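Local atomic coordinates of enoyl-CoA hydratase subunit II (PDB entry 2EJ5), a protein that probably catalyses the hydration of enoyl-CoA thioesters during phenylacetic acid breakdown, as a lyase of the enoyl-CoA hydratase/isomerase family. Residues A[12-17]-A[49-54]; A[25-30]-A[81-86]; A[119-124]-A[174-179]; A[198-203]-A[252-257]. All coordinates share one frame; numbering follows the deposited sequence.

Contact 1: residues A[12-17]-A[49-54]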
loop_
_atom_site.group_PDB
_atom_site.type_symbol
_atom_site.label_atom_id
_atom_site.label_comp_id
_atom_site.label_asym_id
_atom_site.label_seq_id
_atom_site.Cartn_x
_atom_site.Cartn_y
_atom_site.Cartn_z
ATOM N N GLN A 12 -8.799 -12.451 -30.316
ATOM C CA GLN A 12 -9.589 -12.501 -29.090
ATOM C C GLN A 12 -9.356 -11.298 -28.180
ATOM O O GLN A 12 -9.554 -11.384 -26.969
ATOM C CB GLN A 12 -9.340 -13.796 -28.375
ATOM C CG GLN A 12 -9.665 -14.972 -29.293
ATOM C CD GLN A 12 -9.904 -16.217 -28.535
ATOM O OE1 GLN A 12 -11.041 -16.610 -28.322
ATOM N NE2 GLN A 12 -8.834 -16.850 -28.101
ATOM N N VAL A 13 -8.931 -10.194 -28.779
ATOM C CA VAL A 13 -8.844 -8.962 -28.041
ATOM C C VAL A 13 -9.819 -7.905 -28.519
ATOM O O VAL A 13 -9.930 -7.627 -29.739
ATOM C CB VAL A 13 -7.360 -8.456 -27.700
ATOM C CG1 VAL A 13 -6.238 -9.307 -28.295
ATOM C CG2 VAL A 13 -7.147 -6.928 -27.794
ATOM N N ALA A 14 -10.573 -7.372 -27.560
ATOM C CA ALA A 14 -11.424 -6.219 -27.832
ATOM C C ALA A 14 -10.616 -4.938 -27.702
ATOM O O ALA A 14 -10.073 -4.626 -26.635
ATOM C CB ALA A 14 -12.676 -6.211 -26.910
ATOM N N TRP A 15 -10.520 -4.210 -28.803
ATOM C CA TRP A 15 -9.831 -2.949 -28.883
ATOM C C TRP A 15 -10.902 -1.869 -28.685
ATOM O O TRP A 15 -11.814 -1.693 -29.521
ATOM C CB TRP A 15 -9.110 -2.829 -30.222
ATOM C CG TRP A 15 -7.990 -3.838 -30.362
ATOM C CD1 TRP A 15 -8.091 -5.169 -30.767
ATOM C CD2 TRP A 15 -6.611 -3.617 -30.060
ATOM N NE1 TRP A 15 -6.853 -5.765 -30.734
ATOM C CE2 TRP A 15 -5.925 -4.838 -30.311
ATOM C CE3 TRP A 15 -5.882 -2.507 -29.597
ATOM C CZ2 TRP A 15 -4.545 -4.969 -30.114
ATOM C CZ3 TRP A 15 -4.521 -2.632 -29.400
ATOM C CH2 TRP A 15 -3.857 -3.864 -29.667
ATOM N N LEU A 16 -10.841 -1.200 -27.544
ATOM C CA LEU A 16 -11.776 -0.123 -27.222
ATOM C C LEU A 16 -11.016 1.177 -27.396
ATOM O O LEU A 16 -10.143 1.564 -26.592
ATOM C CB LEU A 16 -12.378 -0.349 -25.807
ATOM C CG LEU A 16 -13.685 0.396 -25.449
ATOM C CD1 LEU A 16 -14.296 -0.074 -24.128
ATOM C CD2 LEU A 16 -13.520 1.917 -25.486
ATOM N N THR A 17 -11.266 1.856 -28.515
ATOM C CA THR A 17 -10.526 3.064 -28.793
ATOM C C THR A 17 -11.424 4.282 -28.501
ATOM O O THR A 17 -12.508 4.432 -29.092
ATOM C CB THR A 17 -10.013 3.067 -30.239
ATOM O OG1 THR A 17 -9.098 1.973 -30.417
ATOM C CG2 THR A 17 -9.331 4.341 -30.574
ATOM N N ARG A 49 -11.052 -12.237 -24.733
ATOM C CA ARG A 49 -10.224 -12.698 -23.614
ATOM C C ARG A 49 -9.304 -11.605 -23.066
ATOM O O ARG A 49 -8.610 -11.832 -22.095
ATOM C CB ARG A 49 -9.440 -13.964 -23.997
ATOM C CG ARG A 49 -10.350 -15.231 -24.098
ATOM C CD ARG A 49 -9.646 -16.354 -24.825
ATOM N NE ARG A 49 -8.693 -17.028 -23.947
ATOM C CZ ARG A 49 -7.835 -17.950 -24.359
ATOM N NH1 ARG A 49 -7.795 -18.282 -25.670
ATOM N NH2 ARG A 49 -6.992 -18.504 -23.490
ATOM N N CYS A 50 -9.287 -10.438 -23.702
ATOM C CA CYS A 50 -8.519 -9.295 -23.234
ATOM C C CYS A 50 -9.159 -8.048 -23.762
ATOM O O CYS A 50 -9.780 -8.058 -24.842
ATOM C CB CYS A 50 -7.057 -9.345 -23.724
ATOM S SG CYS A 50 -5.915 -8.099 -22.965
ATOM N N VAL A 51 -9.026 -6.962 -23.027
ATOM C CA VAL A 51 -9.529 -5.687 -23.513
ATOM C C VAL A 51 -8.411 -4.693 -23.554
ATOM O O VAL A 51 -7.602 -4.619 -22.630
ATOM C CB VAL A 51 -10.710 -5.116 -22.637
ATOM C CG1 VAL A 51 -11.171 -3.750 -23.167
ATOM C CG2 VAL A 51 -11.878 -6.083 -22.642
ATOM N N VAL A 52 -8.353 -3.911 -24.624
ATOM C CA VAL A 52 -7.398 -2.819 -24.677
ATOM C C VAL A 52 -8.154 -1.518 -24.797
ATOM O O VAL A 52 -8.968 -1.354 -25.692
ATOM C CB VAL A 52 -6.388 -2.960 -25.867
ATOM C CG1 VAL A 52 -5.394 -1.747 -25.925
ATOM C CG2 VAL A 52 -5.631 -4.263 -25.763
ATOM N N ILE A 53 -7.855 -0.573 -23.923
ATOM C CA ILE A 53 -8.377 0.804 -24.068
ATOM C C ILE A 53 -7.221 1.718 -24.463
ATOM O O ILE A 53 -6.164 1.733 -23.817
ATOM C CB ILE A 53 -9.002 1.287 -22.724
ATOM C CG1 ILE A 53 -10.059 0.277 -22.270
ATOM C CG2 ILE A 53 -9.450 2.758 -22.823
ATOM C CD1 ILE A 53 -10.847 0.617 -20.965
ATOM N N THR A 54 -7.411 2.476 -25.547
ATOM C CA THR A 54 -6.400 3.390 -26.041
ATOM C C THR A 54 -7.102 4.600 -26.643
ATOM O O THR A 54 -8.315 4.568 -26.837
ATOM C CB THR A 54 -5.486 2.696 -27.088
ATOM O OG1 THR A 54 -4.323 3.485 -27.288
ATOM C CG2 THR A 54 -6.186 2.500 -28.411
#

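Contact 2: residues A[25-30]-A[81-86]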
loop_
_atom_site.group_PDB
_atom_site.type_symbol
_atom_site.label_atom_id
_atom_site.label_comp_id
_atom_site.label_asym_id
_atom_site.label_seq_id
_atom_site.Cartn_x
_atom_site.Cartn_y
_atom_site.Cartn_z
ATOM N N ASN A 25 -9.898 13.140 -26.949
ATOM C CA ASN A 25 -10.741 12.051 -26.460
ATOM C C ASN A 25 -11.426 12.377 -25.100
ATOM O O ASN A 25 -11.689 11.497 -24.284
ATOM C CB ASN A 25 -9.953 10.716 -26.470
ATOM C CG ASN A 25 -9.234 10.485 -27.810
ATOM O OD1 ASN A 25 -9.851 10.631 -28.870
ATOM N ND2 ASN A 25 -7.936 10.181 -27.771
ATOM N N ALA A 26 -11.729 13.653 -24.890
ATOM C CA ALA A 26 -12.387 14.070 -23.658
ATOM C C ALA A 26 -13.782 13.465 -23.576
ATOM O O ALA A 26 -14.462 13.252 -24.607
ATOM C CB ALA A 26 -12.396 15.568 -23.521
ATOM N N PHE A 27 -14.174 13.095 -22.358
ATOM C CA PHE A 27 -15.437 12.417 -22.138
ATOM C C PHE A 27 -16.637 13.343 -22.339
ATOM O O PHE A 27 -16.620 14.501 -21.908
ATOM C CB PHE A 27 -15.525 11.893 -20.714
ATOM C CG PHE A 27 -14.662 10.698 -20.448
ATOM C CD1 PHE A 27 -14.986 9.456 -20.983
ATOM C CD2 PHE A 27 -13.554 10.809 -19.616
ATOM C CE1 PHE A 27 -14.179 8.329 -20.719
ATOM C CE2 PHE A 27 -12.756 9.688 -19.348
ATOM C CZ PHE A 27 -13.087 8.459 -19.893
ATOM N N THR A 28 -17.678 12.799 -22.961
ATOM C CA THR A 28 -19.003 13.416 -22.931
ATOM C C THR A 28 -19.989 12.369 -22.473
ATOM O O THR A 28 -19.661 11.175 -22.385
ATOM C CB THR A 28 -19.436 13.863 -24.307
ATOM O OG1 THR A 28 -19.516 12.703 -25.135
ATOM C CG2 THR A 28 -18.425 14.866 -24.896
ATOM N N GLU A 29 -21.221 12.800 -22.229
ATOM C CA GLU A 29 -22.301 11.891 -21.830
ATOM C C GLU A 29 -22.394 10.600 -22.659
ATOM O O GLU A 29 -22.526 9.502 -22.093
ATOM C CB GLU A 29 -23.634 12.661 -21.820
ATOM C CG GLU A 29 -24.855 11.846 -21.452
ATOM C CD GLU A 29 -26.129 12.683 -21.433
ATOM O OE1 GLU A 29 -26.246 13.651 -22.247
ATOM O OE2 GLU A 29 -27.013 12.361 -20.600
ATOM N N GLN A 30 -22.319 10.703 -23.984
ATOM C CA GLN A 30 -22.413 9.494 -24.797
ATOM C C GLN A 30 -21.112 8.658 -24.866
ATOM O O GLN A 30 -21.205 7.454 -25.017
ATOM C CB GLN A 30 -23.040 9.724 -26.190
ATOM C CG GLN A 30 -22.131 10.225 -27.283
ATOM C CD GLN A 30 -22.844 10.294 -28.634
ATOM O OE1 GLN A 30 -23.106 9.259 -29.291
ATOM N NE2 GLN A 30 -23.170 11.512 -29.056
ATOM N N SER A 81 -24.323 10.168 -12.648
ATOM C CA SER A 81 -25.137 9.719 -13.781
ATOM C C SER A 81 -24.340 9.218 -14.990
ATOM O O SER A 81 -24.777 8.300 -15.681
ATOM C CB SER A 81 -26.084 10.825 -14.219
ATOM O OG SER A 81 -25.325 11.868 -14.777
ATOM N N ARG A 82 -23.185 9.824 -15.233
ATOM C CA ARG A 82 -22.312 9.470 -16.354
ATOM C C ARG A 82 -21.145 8.537 -15.964
ATOM O O ARG A 82 -20.947 7.463 -16.585
ATOM C CB ARG A 82 -21.758 10.749 -16.985
ATOM C CG ARG A 82 -22.799 11.573 -17.796
ATOM C CD ARG A 82 -22.231 12.951 -18.197
ATOM N NE ARG A 82 -20.928 12.802 -18.823
ATOM C CZ ARG A 82 -20.053 13.772 -19.054
ATOM N NH1 ARG A 82 -20.306 15.038 -18.736
ATOM N NH2 ARG A 82 -18.879 13.473 -19.595
ATOM N N TYR A 83 -20.355 8.960 -14.969
ATOM C CA TYR A 83 -19.069 8.291 -14.668
ATOM C C TYR A 83 -19.221 7.044 -13.805
ATOM O O TYR A 83 -18.525 6.076 -14.020
ATOM C CB TYR A 83 -18.079 9.273 -14.019
ATOM C CG TYR A 83 -17.452 10.246 -14.967
ATOM C CD1 TYR A 83 -16.189 10.000 -15.527
ATOM C CD2 TYR A 83 -18.122 11.425 -15.334
ATOM C CE1 TYR A 83 -15.595 10.899 -16.434
ATOM C CE2 TYR A 83 -17.533 12.339 -16.244
ATOM C CZ TYR A 83 -16.277 12.062 -16.786
ATOM O OH TYR A 83 -15.700 12.981 -17.633
ATOM N N ALA A 84 -20.117 7.074 -12.816
ATOM C CA ALA A 84 -20.345 5.917 -11.930
ATOM C C ALA A 84 -20.674 4.604 -12.676
ATOM O O ALA A 84 -20.024 3.589 -12.421
ATOM C CB ALA A 84 -21.394 6.240 -10.819
ATOM N N PRO A 85 -21.641 4.616 -13.623
ATOM C CA PRO A 85 -21.903 3.382 -14.391
ATOM C C PRO A 85 -20.694 2.826 -15.176
ATOM O O PRO A 85 -20.531 1.587 -15.267
ATOM C CB PRO A 85 -23.005 3.800 -15.372
ATOM C CG PRO A 85 -23.684 4.939 -14.715
ATOM C CD PRO A 85 -22.569 5.695 -14.028
ATOM N N MET A 86 -19.891 3.727 -15.740
ATOM C CA MET A 86 -18.694 3.395 -16.512
ATOM C C MET A 86 -17.626 2.784 -15.590
ATOM O O MET A 86 -17.072 1.728 -15.884
ATOM C CB MET A 86 -18.157 4.657 -17.202
ATOM C CG MET A 86 -17.021 4.412 -18.276
ATOM S SD MET A 86 -16.159 5.796 -19.014
ATOM C CE MET A 86 -15.326 6.606 -17.629
#

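Contact 3: residues A[119-124]-A[174-179]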
loop_
_atom_site.group_PDB
_atom_site.type_symbol
_atom_site.label_atom_id
_atom_site.label_comp_id
_atom_site.label_asym_id
_atom_site.label_seq_id
_atom_site.Cartn_x
_atom_site.Cartn_y
_atom_site.Cartn_z
ATOM N N ARG A 119 -0.879 -0.815 -17.420
ATOM C CA ARG A 119 -0.734 0.496 -18.078
ATOM C C ARG A 119 0.566 0.459 -18.898
ATOM O O ARG A 119 1.659 0.362 -18.325
ATOM C CB ARG A 119 -0.639 1.653 -17.051
ATOM C CG ARG A 119 -2.011 2.118 -16.427
ATOM C CD ARG A 119 -1.842 2.912 -15.103
ATOM N NE ARG A 119 -1.388 1.945 -14.119
ATOM C CZ ARG A 119 -2.182 1.025 -13.578
ATOM N NH1 ARG A 119 -3.468 1.001 -13.883
ATOM N NH2 ARG A 119 -1.696 0.119 -12.746
ATOM N N LEU A 120 0.430 0.455 -20.226
ATOM C CA LEU A 120 1.577 0.473 -21.118
ATOM C C LEU A 120 1.667 1.912 -21.558
ATOM O O LEU A 120 0.749 2.412 -22.197
ATOM C CB LEU A 120 1.339 -0.435 -22.346
ATOM C CG LEU A 120 0.965 -1.895 -22.115
ATOM C CD1 LEU A 120 0.720 -2.633 -23.465
ATOM C CD2 LEU A 120 2.083 -2.622 -21.294
ATOM N N LEU A 121 2.759 2.571 -21.221
ATOM C CA LEU A 121 2.897 3.973 -21.557
ATOM C C LEU A 121 3.843 4.095 -22.756
ATOM O O LEU A 121 4.940 3.556 -22.739
ATOM C CB LEU A 121 3.450 4.748 -20.379
ATOM C CG LEU A 121 2.479 5.347 -19.342
ATOM C CD1 LEU A 121 1.368 4.444 -18.837
ATOM C CD2 LEU A 121 3.333 5.855 -18.185
ATOM N N SER A 122 3.388 4.787 -23.786
ATOM C CA SER A 122 4.280 5.165 -24.867
ATOM C C SER A 122 5.317 6.119 -24.309
ATOM O O SER A 122 5.076 6.771 -23.282
ATOM C CB SER A 122 3.484 5.829 -25.976
ATOM O OG SER A 122 4.343 6.692 -26.670
ATOM N N GLU A 123 6.475 6.251 -24.966
ATOM C CA GLU A 123 7.491 7.139 -24.397
ATOM C C GLU A 123 7.049 8.606 -24.333
ATOM O O GLU A 123 7.639 9.394 -23.601
ATOM C CB GLU A 123 8.861 6.995 -25.080
ATOM C CG GLU A 123 8.947 7.476 -26.493
ATOM C CD GLU A 123 10.348 7.205 -27.127
ATOM O OE1 GLU A 123 11.388 7.592 -26.509
ATOM O OE2 GLU A 123 10.394 6.619 -28.239
ATOM N N LYS A 124 6.001 8.961 -25.079
ATOM C CA LYS A 124 5.508 10.335 -25.109
ATOM C C LYS A 124 4.243 10.552 -24.244
ATOM O O LYS A 124 3.700 11.647 -24.219
ATOM C CB LYS A 124 5.248 10.779 -26.549
ATOM C CG LYS A 124 3.990 10.220 -27.184
ATOM C CD LYS A 124 3.672 10.940 -28.517
ATOM C CE LYS A 124 2.586 10.218 -29.312
ATOM N NZ LYS A 124 1.207 10.458 -28.738
ATOM N N GLY A 174 5.631 3.548 -9.991
ATOM C CA GLY A 174 4.891 2.292 -9.960
ATOM C C GLY A 174 3.582 2.413 -10.728
ATOM O O GLY A 174 2.724 1.592 -10.554
ATOM N N LEU A 175 3.456 3.449 -11.570
ATOM C CA LEU A 175 2.251 3.690 -12.378
ATOM C C LEU A 175 2.273 3.152 -13.822
ATOM O O LEU A 175 1.248 3.222 -14.534
ATOM C CB LEU A 175 1.945 5.190 -12.397
ATOM C CG LEU A 175 1.560 5.797 -11.053
ATOM C CD1 LEU A 175 1.293 7.299 -11.241
ATOM C CD2 LEU A 175 0.327 5.109 -10.529
ATOM N N ALA A 176 3.419 2.637 -14.254
ATOM C CA ALA A 176 3.527 1.987 -15.571
ATOM C C ALA A 176 3.976 0.512 -15.492
ATOM O O ALA A 176 4.980 0.176 -14.870
ATOM C CB ALA A 176 4.494 2.788 -16.491
ATOM N N THR A 177 3.225 -0.366 -16.142
ATOM C CA THR A 177 3.675 -1.722 -16.410
ATOM C C THR A 177 4.952 -1.729 -17.270
ATOM O O THR A 177 5.888 -2.496 -16.996
ATOM C CB THR A 177 2.611 -2.500 -17.131
ATOM O OG1 THR A 177 1.401 -2.375 -16.380
ATOM C CG2 THR A 177 3.028 -3.965 -17.253
ATOM N N LYS A 178 4.972 -0.903 -18.322
ATOM C CA LYS A 178 6.217 -0.626 -19.036
ATOM C C LYS A 178 6.101 0.639 -19.867
ATOM O O LYS A 178 5.000 1.129 -20.097
ATOM C CB LYS A 178 6.648 -1.813 -19.907
ATOM C CG LYS A 178 5.625 -2.415 -20.822
ATOM C CD LYS A 178 6.225 -3.690 -21.442
ATOM C CE LYS A 178 5.199 -4.469 -22.239
ATOM N NZ LYS A 178 5.825 -5.495 -23.127
ATOM N N VAL A 179 7.253 1.162 -20.284
ATOM C CA VAL A 179 7.320 2.304 -21.162
ATOM C C VAL A 179 7.848 1.791 -22.500
ATOM O O VAL A 179 8.897 1.116 -22.559
ATOM C CB VAL A 179 8.218 3.381 -20.582
ATOM C CG1 VAL A 179 8.285 4.601 -21.498
ATOM C CG2 VAL A 179 7.685 3.793 -19.189
HETATM O O HOH W 1 1.153 0.350 -12.741
#

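Contact 4: residues A[198-203]-A[252-257]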
loop_
_atom_site.group_PDB
_atom_site.type_symbol
_atom_site.label_atom_id
_atom_site.label_comp_id
_atom_site.label_asym_id
_atom_site.label_seq_id
_atom_site.Cartn_x
_atom_site.Cartn_y
_atom_site.Cartn_z
ATOM N N ALA A 198 -4.279 -15.138 -24.585
ATOM C CA ALA A 198 -3.959 -16.554 -24.673
ATOM C C ALA A 198 -3.894 -17.261 -23.321
ATOM O O ALA A 198 -3.772 -18.485 -23.261
ATOM C CB ALA A 198 -2.609 -16.752 -25.430
ATOM N N MET A 199 -3.969 -16.493 -22.231
ATOM C CA MET A 199 -3.834 -17.056 -20.890
ATOM C C MET A 199 -5.186 -17.589 -20.406
ATOM O O MET A 199 -6.211 -17.378 -21.094
ATOM C CB MET A 199 -3.305 -15.948 -19.934
ATOM C CG MET A 199 -1.962 -15.372 -20.334
ATOM S SD MET A 199 -1.186 -14.517 -18.941
ATOM C CE MET A 199 -0.634 -15.938 -17.970
ATOM N N PRO A 200 -5.212 -18.303 -19.258
ATOM C CA PRO A 200 -6.479 -18.845 -18.706
ATOM C C PRO A 200 -7.391 -17.733 -18.197
ATOM O O PRO A 200 -7.360 -17.363 -17.023
ATOM C CB PRO A 200 -6.019 -19.710 -17.530
ATOM C CG PRO A 200 -4.584 -19.993 -17.807
ATOM C CD PRO A 200 -4.071 -18.701 -18.416
ATOM N N THR A 201 -8.175 -17.193 -19.110
ATOM C CA THR A 201 -9.018 -16.048 -18.856
ATOM C C THR A 201 -9.930 -16.192 -17.612
ATOM O O THR A 201 -10.147 -15.212 -16.892
ATOM C CB THR A 201 -9.871 -15.815 -20.124
ATOM O OG1 THR A 201 -9.002 -15.949 -21.260
ATOM C CG2 THR A 201 -10.492 -14.439 -20.099
ATOM N N LYS A 202 -10.449 -17.394 -17.361
ATOM C CA LYS A 202 -11.349 -17.590 -16.192
ATOM C C LYS A 202 -10.578 -17.464 -14.879
ATOM O O LYS A 202 -11.095 -16.953 -13.896
ATOM C CB LYS A 202 -12.043 -18.952 -16.208
ATOM C CG LYS A 202 -13.162 -19.099 -17.295
ATOM C CD LYS A 202 -14.363 -18.154 -17.087
ATOM C CE LYS A 202 -15.568 -18.542 -17.962
ATOM N NZ LYS A 202 -15.171 -19.349 -19.113
ATOM N N ALA A 203 -9.350 -17.972 -14.847
ATOM C CA ALA A 203 -8.487 -17.774 -13.661
ATOM C C ALA A 203 -8.153 -16.309 -13.492
ATOM O O ALA A 203 -8.107 -15.830 -12.366
ATOM C CB ALA A 203 -7.226 -18.602 -13.744
ATOM N N PRO A 252 1.112 -25.400 -22.856
ATOM C CA PRO A 252 -0.342 -25.531 -22.693
ATOM C C PRO A 252 -1.082 -24.705 -23.724
ATOM O O PRO A 252 -0.628 -23.620 -24.069
ATOM C CB PRO A 252 -0.584 -24.961 -21.284
ATOM C CG PRO A 252 0.549 -23.970 -21.089
ATOM C CD PRO A 252 1.724 -24.626 -21.758
ATOM N N LEU A 253 -2.206 -25.197 -24.227
ATOM C CA LEU A 253 -3.065 -24.354 -25.046
ATOM C C LEU A 253 -4.398 -24.048 -24.344
ATOM O O LEU A 253 -5.271 -24.916 -24.209
ATOM C CB LEU A 253 -3.268 -24.949 -26.452
ATOM C CG LEU A 253 -4.118 -24.254 -27.514
ATOM C CD1 LEU A 253 -3.688 -22.803 -27.813
ATOM C CD2 LEU A 253 -4.001 -25.094 -28.792
ATOM N N PHE A 254 -4.554 -22.790 -23.942
ATOM C CA PHE A 254 -5.698 -22.375 -23.116
ATOM C C PHE A 254 -6.822 -21.759 -23.947
ATOM O O PHE A 254 -6.576 -21.081 -24.957
ATOM C CB PHE A 254 -5.238 -21.363 -22.043
ATOM C CG PHE A 254 -4.246 -21.919 -21.043
ATOM C CD1 PHE A 254 -4.537 -23.042 -20.301
ATOM C CD2 PHE A 254 -3.016 -21.280 -20.831
ATOM C CE1 PHE A 254 -3.631 -23.545 -19.382
ATOM C CE2 PHE A 254 -2.106 -21.783 -19.906
ATOM C CZ PHE A 254 -2.415 -22.897 -19.173
ATOM N N GLN A 255 -8.054 -21.972 -23.502
ATOM C CA GLN A 255 -9.197 -21.453 -24.205
ATOM C C GLN A 255 -9.967 -20.378 -23.448
ATOM O O GLN A 255 -10.735 -19.661 -24.064
ATOM C CB GLN A 255 -10.150 -22.593 -24.646
ATOM C CG GLN A 255 -9.500 -23.483 -25.690
ATOM C CD GLN A 255 -10.388 -24.640 -26.162
ATOM O OE1 GLN A 255 -11.407 -24.982 -25.525
ATOM N NE2 GLN A 255 -9.985 -25.263 -27.278
ATOM N N GLY A 256 -9.722 -20.227 -22.145
ATOM C CA GLY A 256 -10.474 -19.247 -21.352
ATOM C C GLY A 256 -11.737 -19.782 -20.688
ATOM O O GLY A 256 -12.577 -19.008 -20.218
ATOM N N ASN A 257 -11.884 -21.101 -20.643
ATOM C CA ASN A 257 -12.984 -21.729 -19.894
ATOM C C ASN A 257 -12.521 -23.029 -19.323
ATOM O O ASN A 257 -13.342 -23.783 -18.758
ATOM C CB ASN A 257 -14.183 -22.001 -20.805
ATOM C CG ASN A 257 -13.781 -22.679 -22.084
ATOM O OD1 ASN A 257 -13.065 -23.708 -22.069
ATOM N ND2 ASN A 257 -14.207 -22.101 -23.213
ATOM O OXT ASN A 257 -11.327 -23.329 -19.456
HETATM O O HOH W 2 -2.905 -20.519 -24.749
#

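Contact 1: residues A[12-17]-A[49-54]
Trp15 and Val52 sit beside each other on neighbouring parallel strands, 13-18 and 50-55. These strands and helix 29-44 form a beta-alpha-beta unit in the six-stranded sheet of the crotonase fold. The short strand axes come within 4.6 Å, and their directions differ by 18°. Ala14 uses both its N and its O toward the neighbouring strand: its N donates to Cys50 O at 2.9 Å, and its O accepts Val52 N at 2.7 Å. Leu16 N then reaches Val52 O at 2.6 Å, and Thr54 N returns to Leu16 O.

The face with Ala14, Leu16, Val51 and Ile53 is buried under helix 29-44: Leu16 touches Val35, Ala38 and Leu39, and Val51 touches Ala42. The side chains of the two strands pack more tightly against each other on the opposite face, which carries Val13, Trp15, Cys50 and Val52 and lies on helix 185-197. There the indole and Val52 point the same way. Val52 CG2 stands over the six-membered ring, 4.2 Å from its centroid and 10° off the normal, in a CH-pi contact. Val52 CG1 is 3.7 Å from Trp15 CZ3.

The looser part is at the start of the two segments. Gln12 is partly exposed, and its side chain runs alongside that of Arg49. Gln12 O still receives a nearly straight bond from Arg49 N and a weak one from Cys50 N. The guanidinium of Arg49 is held mainly elsewhere, by Met199 O and Thr201 OG1. At the other end, Thr54 OG1, anti to its backbone N (chi1 -165°), bonds to Ala100 O, and Thr54 CG2 lies 3.6 Å from Thr17 OG1.

Contact 2: residues A[25-30]-A[81-86]
Phe27 and Tyr83 form an offset edge-to-face aromatic pair where the turn before helix 29-44 meets helix 75-92. The Tyr83 edge is turned toward the Phe27 face. The centroids are 5.5 Å apart and the planes stand at 75°. Tyr83 CE1 comes within 3.8 Å of Phe27 CD2, and Tyr83 OH passes close to Phe27 CB. That hydroxyl is hydrogen-bonded to Glu64 OE1.

Arg82 lies beside this pair. Its chain bends at chi3 (50°), which brings NE to the start of the helix at Glu29. Glu29 N sits over one face of the guanidinium, 3.2 Å above the plane and toward the rim. Tyr83 CE2 lies toward the rim of the opposite face. Phe27 CB is at its edge, in plane. NH2 makes a salt bridge to Glu64 OE1, the oxygen that Tyr83 also uses. An alanine in place of Arg82 would probably leave Glu64 without its charged mate and open a gap between Glu29 and Tyr83.

Met86 crosses Phe27 obliquely in a Met-aromatic contact. The sulfur is 4.6 Å from the ring centroid and 49° off the normal. Met86 SD is 3.6 Å from Phe27 CE1, and Met86 CE is 3.7 Å from Phe27 CZ.

Contact 3: residues A[119-124]-A[174-179]
Arg119 and Thr177 hold each other by two bonds. Arg119 N donates to Thr177 OG1 at 3.0 Å, and Thr177 N donates to Arg119 O at 2.8 Å. Thr177 OG1 stands beside its own backbone N (chi1 -52°), facing Arg119. The Arg119 side chain adds a third link. Its NE donates to Leu175 O at 3.0 Å; the oxygen lies in the guanidinium plane, but NE is 44° out of the carbonyl plane. Water 1 joins Arg119 NH2 to Gly174 O.

Further on, Leu121 N bonds to Lys178 O at 2.9 Å. This parallel pairing adds strand 178-180 to the edge of the six-stranded sheet of the crotonase fold. Leu120 and Lys178 point the same way, with Leu120 CD2 3.6 Å from Lys178 CG. On the other face Leu121 CD2 touches Ala176 CB at 3.7 Å.

The second shell fixes the guanidinium. NH1 bonds to Ala113 O and Cys116 O, around the end of helix 108-115. An alanine in place of Arg119 would probably leave these two carbonyls and Leu175 O without the bonds it gives them. Helix 142-150 packs on Leu175 through Leu146, Leu149 and Val150, and Ala153 of a second subunit packs on Arg119.

Contact 4: residues A[198-203]-A[252-257]
Pro200 and Phe254 make the main apolar contact. Pro200 CG sits over the centre of the Phe254 ring, 3.6 Å from the centroid and 8° off the normal, a CH-pi contact. Ala198 O lies at the ring edge, in plane, and is 3.5 Å from Phe254 CB.

The direct polar link is at the other end. Lys202 NZ donates to Gly256 O at 2.8 Å, in the carbonyl plane and on a lone pair. The lysine chain bends at chi2 (-64°) instead of running out straight, and its end stays beside the tail. A second link runs through water 2, which donates to Ala198 O at 2.7 Å and accepts from Phe254 N at 2.9 Å.

The backbones come closest at Thr201 and Gly256, where Thr201 OG1 is 3.6 Å from Gly256 CA. Gly256 has a positive phi (91°) and lies tight against Thr201, whose hydroxyl is bonded to Arg49 NE. Asp238 OD2 accepts Gly256 N from the side of helix 237-246. A second subunit packs on this region too, with Gly135 against Pro200 and His133 against Phe254. The C-terminal tail thus lies along an inverse gamma turn centred on Pro200, the N-cap residue of helix 201-216.

How the contacts relate
From the N terminus, contact 1 closes the loop through helix 29-44 and pairs two strands of the main sheet. Contact 2 crosses it: in sequence, residues 25-30 fall between the two strands, and 81-86 come after both. It ties the start of helix 29-44 to helix 75-92. Contact 3 follows in series and closes the loop from strand 118-122 to strand 178-180, at the edge of the same sheet; its centre is about 17 Å from that of contact 1. Contact 4 closes last, bringing the C-terminal tail back to helix 201-216. It meets contact 1 through Arg49, and lies across the chain's centre from contact 2, about 32 Å between centres. Contacts 3 and 4 both touch a second subunit.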